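Local coordinates for protein pngf-ii (Elizabethkingia meningoseptica, PDB 4R4X) that probably removes N-linked glycans from glycoproteins as a peptide:N-glycosidase of the PNGase F family, at residues K417-H428 / S526-Q537. Sequence-based numbering, arbitrary orientation.
Sequences KNAQLRYITTGH and SFWNVSGVLLGQ
With chi1 at 59°, Phe-527 sets its CG between its own backbone N and carbonyl carbon, which swings the phenyl ring over the neighbouring strand; there the backbone of His-428 puts CB over the ring's face, 3.5 Å from the Phe-527 centroid. The ring planes are only 13° apart, but the rings are displaced so far that little of one covers the other. A chi1 of -57° sends the imidazole toward Thr-426, and His-428 NE2 pairs with Thr-426 OG1 at 2.8 Å, which would help hold the imidazole's rotation.

On the other face of the sheet, Trp-528 spreads its indole over Gly-427, whose CA sits 3.4 Å from the centroid of the six-membered ring, almost on its normal. Thr-425 OG1 meets the same indole at its edge, in plane, 3.4 Å from CE3, and also bonds to Asn-442. Further along, the Tyr-423 ring passes obliquely across Val-530, CE1 to CB 4.0 Å, and its OH likewise reaches Asn-442.

On the histidine's face, Arg-422 is extended as far as NE, which makes a salt bridge with Glu-334. A water gives one hydrogen to Arg-422 O and another to Ser-531 OG, tying the two strands together beside the backbone; Ser-531 OG also hydrogen-bonds to Glu-298.

Paired main-chain bonds join 417-428 to 526-537 in antiparallel register, which slips by one residue at a beta bulge between Lys-417 and Gln-420. Strand 493-504 flanks the first strand and 378-384 the second, making this the interior of an antiparallel sheet in the C-terminal PNGase F domain, consistent with the jelly-roll beta-sandwich of that family.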
loop_
_atom_site.group_PDB
_atom_site.type_symbol
_atom_site.label_atom_id
_atom_site.label_comp_id
_atom_site.label_asym_id
_atom_site.label_seq_id
_atom_site.Cartn_x
_atom_site.Cartn_y
_atom_site.Cartn_z
ATOM N N LYS A 417 -5.149 8.575 -26.227
ATOM C CA LYS A 417 -5.653 7.229 -26.429
ATOM C C LYS A 417 -6.181 6.652 -25.105
ATOM O O LYS A 417 -5.621 6.906 -24.042
ATOM C CB LYS A 417 -4.546 6.326 -26.992
ATOM C CG LYS A 417 -4.894 4.850 -27.023
ATOM C CD LYS A 417 -3.838 4.018 -27.707
ATOM C CE LYS A 417 -4.217 2.548 -27.741
ATOM N NZ LYS A 417 -3.088 1.740 -28.265
ATOM N N ASN A 418 -7.237 5.856 -25.191
ATOM C CA ASN A 418 -7.845 5.199 -24.023
ATOM C C ASN A 418 -8.129 6.167 -22.884
ATOM O O ASN A 418 -7.803 5.904 -21.737
ATOM C CB ASN A 418 -6.997 4.010 -23.570
ATOM C CG ASN A 418 -7.003 2.874 -24.571
ATOM O OD1 ASN A 418 -7.951 2.713 -25.348
ATOM N ND2 ASN A 418 -5.945 2.086 -24.576
ATOM N N ALA A 419 -8.767 7.290 -23.199
ATOM C CA ALA A 419 -9.116 8.257 -22.185
ATOM C C ALA A 419 -10.108 7.650 -21.190
ATOM O O ALA A 419 -11.000 6.907 -21.563
ATOM C CB ALA A 419 -9.735 9.499 -22.804
ATOM N N GLN A 420 -9.969 8.029 -19.933
ATOM C CA GLN A 420 -10.870 7.565 -18.890
ATOM C C GLN A 420 -11.142 8.706 -17.936
ATOM O O GLN A 420 -10.279 9.577 -17.749
ATOM C CB GLN A 420 -10.241 6.432 -18.087
ATOM C CG GLN A 420 -9.920 5.173 -18.866
ATOM C CD GLN A 420 -9.073 4.241 -18.034
ATOM O OE1 GLN A 420 -8.971 4.396 -16.825
ATOM N NE2 GLN A 420 -8.455 3.275 -18.683
ATOM N N LEU A 421 -12.322 8.689 -17.317
ATOM C CA LEU A 421 -12.587 9.562 -16.201
ATOM C C LEU A 421 -12.546 8.725 -14.940
ATOM O O LEU A 421 -13.356 7.812 -14.775
ATOM C CB LEU A 421 -13.947 10.250 -16.326
ATOM C CG LEU A 421 -14.243 11.285 -15.232
ATOM C CD1 LEU A 421 -13.309 12.477 -15.329
ATOM C CD2 LEU A 421 -15.686 11.772 -15.293
ATOM N N ARG A 422 -11.572 9.020 -14.083
ATOM C CA ARG A 422 -11.498 8.443 -12.740
ATOM C C ARG A 422 -12.469 9.233 -11.905
ATOM O O ARG A 422 -12.264 10.426 -11.676
ATOM C CB ARG A 422 -10.085 8.565 -12.178
ATOM C CG ARG A 422 -9.881 8.032 -10.756
ATOM C CD ARG A 422 -8.458 8.340 -10.321
ATOM N NE ARG A 422 -8.107 7.891 -8.972
ATOM C CZ ARG A 422 -8.187 8.627 -7.865
ATOM N NH1 ARG A 422 -7.787 8.107 -6.718
ATOM N NH2 ARG A 422 -8.659 9.863 -7.882
ATOM N N TYR A 423 -13.531 8.570 -11.468
ATOM C CA TYR A 423 -14.697 9.246 -10.921
ATOM C C TYR A 423 -15.044 8.661 -9.557
ATOM O O TYR A 423 -15.305 7.455 -9.434
ATOM C CB TYR A 423 -15.877 9.084 -11.868
ATOM C CG TYR A 423 -17.165 9.766 -11.450
ATOM C CD1 TYR A 423 -17.273 11.152 -11.451
ATOM C CD2 TYR A 423 -18.295 9.024 -11.110
ATOM C CE1 TYR A 423 -18.461 11.782 -11.097
ATOM C CE2 TYR A 423 -19.496 9.644 -10.793
ATOM C CZ TYR A 423 -19.572 11.023 -10.783
ATOM O OH TYR A 423 -20.733 11.665 -10.420
ATOM N N ILE A 424 -14.979 9.517 -8.546
ATOM C CA ILE A 424 -15.340 9.160 -7.167
ATOM C C ILE A 424 -16.601 9.904 -6.793
ATOM O O ILE A 424 -16.625 11.125 -6.816
ATOM C CB ILE A 424 -14.224 9.507 -6.169
ATOM C CG1 ILE A 424 -12.918 8.864 -6.612
ATOM C CG2 ILE A 424 -14.581 9.022 -4.759
ATOM C CD1 ILE A 424 -11.716 9.234 -5.759
ATOM N N THR A 425 -17.647 9.172 -6.441
ATOM C CA THR A 425 -18.912 9.792 -6.084
ATOM C C THR A 425 -19.504 9.218 -4.808
ATOM O O THR A 425 -19.536 7.984 -4.640
ATOM C CB THR A 425 -19.963 9.694 -7.219
ATOM O OG1 THR A 425 -21.182 10.306 -6.778
ATOM C CG2 THR A 425 -20.234 8.216 -7.637
ATOM N N THR A 426 -19.970 10.120 -3.938
ATOM C CA THR A 426 -20.794 9.753 -2.786
ATOM C C THR A 426 -21.930 10.751 -2.580
ATOM O O THR A 426 -21.775 11.952 -2.800
ATOM C CB THR A 426 -19.979 9.599 -1.487
ATOM O OG1 THR A 426 -19.309 10.817 -1.142
ATOM C CG2 THR A 426 -18.971 8.490 -1.629
ATOM N N GLY A 427 -23.072 10.212 -2.172
ATOM C CA GLY A 427 -24.276 10.952 -1.968
ATOM C C GLY A 427 -24.504 11.138 -0.482
ATOM O O GLY A 427 -24.205 10.245 0.330
ATOM N N HIS A 428 -25.000 12.321 -0.131
ATOM C CA HIS A 428 -25.179 12.737 1.272
ATOM C C HIS A 428 -26.504 13.453 1.501
ATOM O O HIS A 428 -27.141 13.926 0.556
ATOM C CB HIS A 428 -24.021 13.639 1.687
ATOM C CG HIS A 428 -22.695 12.992 1.502
ATOM N ND1 HIS A 428 -22.129 12.194 2.466
ATOM C CD2 HIS A 428 -21.885 12.911 0.419
ATOM C CE1 HIS A 428 -21.004 11.682 2.004
ATOM N NE2 HIS A 428 -20.837 12.096 0.762
ATOM N N SER A 526 -29.492 17.672 0.803
ATOM C CA SER A 526 -28.739 16.665 0.082
ATOM C C SER A 526 -27.589 17.322 -0.727
ATOM O O SER A 526 -27.676 18.473 -1.176
ATOM C CB SER A 526 -29.662 15.834 -0.817
ATOM O OG SER A 526 -30.381 14.880 -0.037
ATOM N N PHE A 527 -26.501 16.581 -0.885
ATOM C CA PHE A 527 -25.338 17.061 -1.621
ATOM C C PHE A 527 -24.466 15.915 -2.075
ATOM O O PHE A 527 -24.581 14.790 -1.562
ATOM C CB PHE A 527 -24.524 18.076 -0.796
ATOM C CG PHE A 527 -24.017 17.541 0.519
ATOM C CD1 PHE A 527 -22.749 16.978 0.621
ATOM C CD2 PHE A 527 -24.782 17.671 1.669
ATOM C CE1 PHE A 527 -22.270 16.512 1.841
ATOM C CE2 PHE A 527 -24.308 17.212 2.887
ATOM C CZ PHE A 527 -23.054 16.623 2.972
ATOM N N TRP A 528 -23.643 16.174 -3.093
ATOM C CA TRP A 528 -22.871 15.102 -3.744
ATOM C C TRP A 528 -21.393 15.471 -3.833
ATOM O O TRP A 528 -21.042 16.470 -4.465
ATOM C CB TRP A 528 -23.443 14.791 -5.126
ATOM C CG TRP A 528 -24.725 14.041 -5.015
ATOM C CD1 TRP A 528 -25.953 14.556 -4.714
ATOM C CD2 TRP A 528 -24.888 12.629 -5.095
ATOM N NE1 TRP A 528 -26.876 13.541 -4.619
ATOM C CE2 TRP A 528 -26.247 12.350 -4.866
ATOM C CE3 TRP A 528 -24.022 11.569 -5.379
ATOM C CZ2 TRP A 528 -26.759 11.051 -4.913
ATOM C CZ3 TRP A 528 -24.533 10.286 -5.412
ATOM C CH2 TRP A 528 -25.870 10.032 -5.168
ATOM N N ASN A 529 -20.550 14.670 -3.180
ATOM C CA ASN A 529 -19.102 14.801 -3.244
ATOM C C ASN A 529 -18.598 14.004 -4.440
ATOM O O ASN A 529 -18.589 12.757 -4.403
ATOM C CB ASN A 529 -18.448 14.257 -1.979
ATOM C CG ASN A 529 -18.639 15.142 -0.773
ATOM O OD1 ASN A 529 -18.536 16.360 -0.840
ATOM N ND2 ASN A 529 -18.842 14.511 0.363
ATOM N N VAL A 530 -18.203 14.707 -5.502
ATOM C CA VAL A 530 -17.766 14.060 -6.730
ATOM C C VAL A 530 -16.427 14.638 -7.197
ATOM O O VAL A 530 -16.200 15.863 -7.203
ATOM C CB VAL A 530 -18.840 14.109 -7.849
ATOM C CG1 VAL A 530 -20.200 13.654 -7.329
ATOM C CG2 VAL A 530 -18.985 15.497 -8.430
ATOM N N SER A 531 -15.510 13.741 -7.529
ATOM C CA SER A 531 -14.271 14.150 -8.185
ATOM C C SER A 531 -14.025 13.373 -9.470
ATOM O O SER A 531 -14.417 12.204 -9.631
ATOM C CB SER A 531 -13.077 14.060 -7.233
ATOM O OG SER A 531 -12.654 12.736 -7.095
ATOM N N GLY A 532 -13.362 14.060 -10.393
ATOM C CA GLY A 532 -13.060 13.533 -11.704
ATOM C C GLY A 532 -11.675 13.909 -12.140
ATOM O O GLY A 532 -11.313 15.086 -12.143
ATOM N N VAL A 533 -10.880 12.896 -12.448
ATOM C CA VAL A 533 -9.564 13.080 -12.982
ATOM C C VAL A 533 -9.533 12.411 -14.351
ATOM O O VAL A 533 -9.913 11.252 -14.495
ATOM C CB VAL A 533 -8.509 12.455 -12.052
ATOM C CG1 VAL A 533 -7.133 12.550 -12.655
ATOM C CG2 VAL A 533 -8.533 13.168 -10.709
ATOM N N LEU A 534 -9.086 13.151 -15.354
ATOM C CA LEU A 534 -8.930 12.614 -16.699
ATOM C C LEU A 534 -7.602 11.885 -16.853
ATOM O O LEU A 534 -6.570 12.420 -16.514
ATOM C CB LEU A 534 -9.041 13.741 -17.723
ATOM C CG LEU A 534 -8.886 13.325 -19.183
ATOM C CD1 LEU A 534 -10.013 12.409 -19.599
ATOM C CD2 LEU A 534 -8.865 14.559 -20.087
ATOM N N LEU A 535 -7.658 10.648 -17.343
ATOM C CA LEU A 535 -6.493 9.815 -17.552
ATOM C C LEU A 535 -6.430 9.492 -19.034
ATOM O O LEU A 535 -7.447 9.467 -19.714
ATOM C CB LEU A 535 -6.604 8.509 -16.791
ATOM C CG LEU A 535 -7.028 8.619 -15.319
ATOM C CD1 LEU A 535 -7.354 7.235 -14.796
ATOM C CD2 LEU A 535 -5.954 9.255 -14.469
ATOM N N GLY A 536 -5.231 9.289 -19.533
ATOM C CA GLY A 536 -5.073 8.846 -20.914
ATOM C C GLY A 536 -3.629 8.604 -21.284
ATOM O O GLY A 536 -2.702 8.880 -20.507
ATOM N N GLN A 537 -3.431 8.100 -22.493
ATOM C CA GLN A 537 -2.088 7.803 -22.966
ATOM C C GLN A 537 -1.784 8.662 -24.169
ATOM O O GLN A 537 -2.457 8.553 -25.209
ATOM C CB GLN A 537 -1.961 6.327 -23.311
ATOM C CG GLN A 537 -0.558 5.973 -23.752
ATOM C CD GLN A 537 -0.444 4.552 -24.255
ATOM O OE1 GLN A 537 -1.416 3.811 -24.312
ATOM N NE2 GLN A 537 0.754 4.178 -24.639
HETATM O O HOH W 1 -3.466 3.164 -23.092
HETATM O O HOH W 2 -11.114 10.960 -9.108
#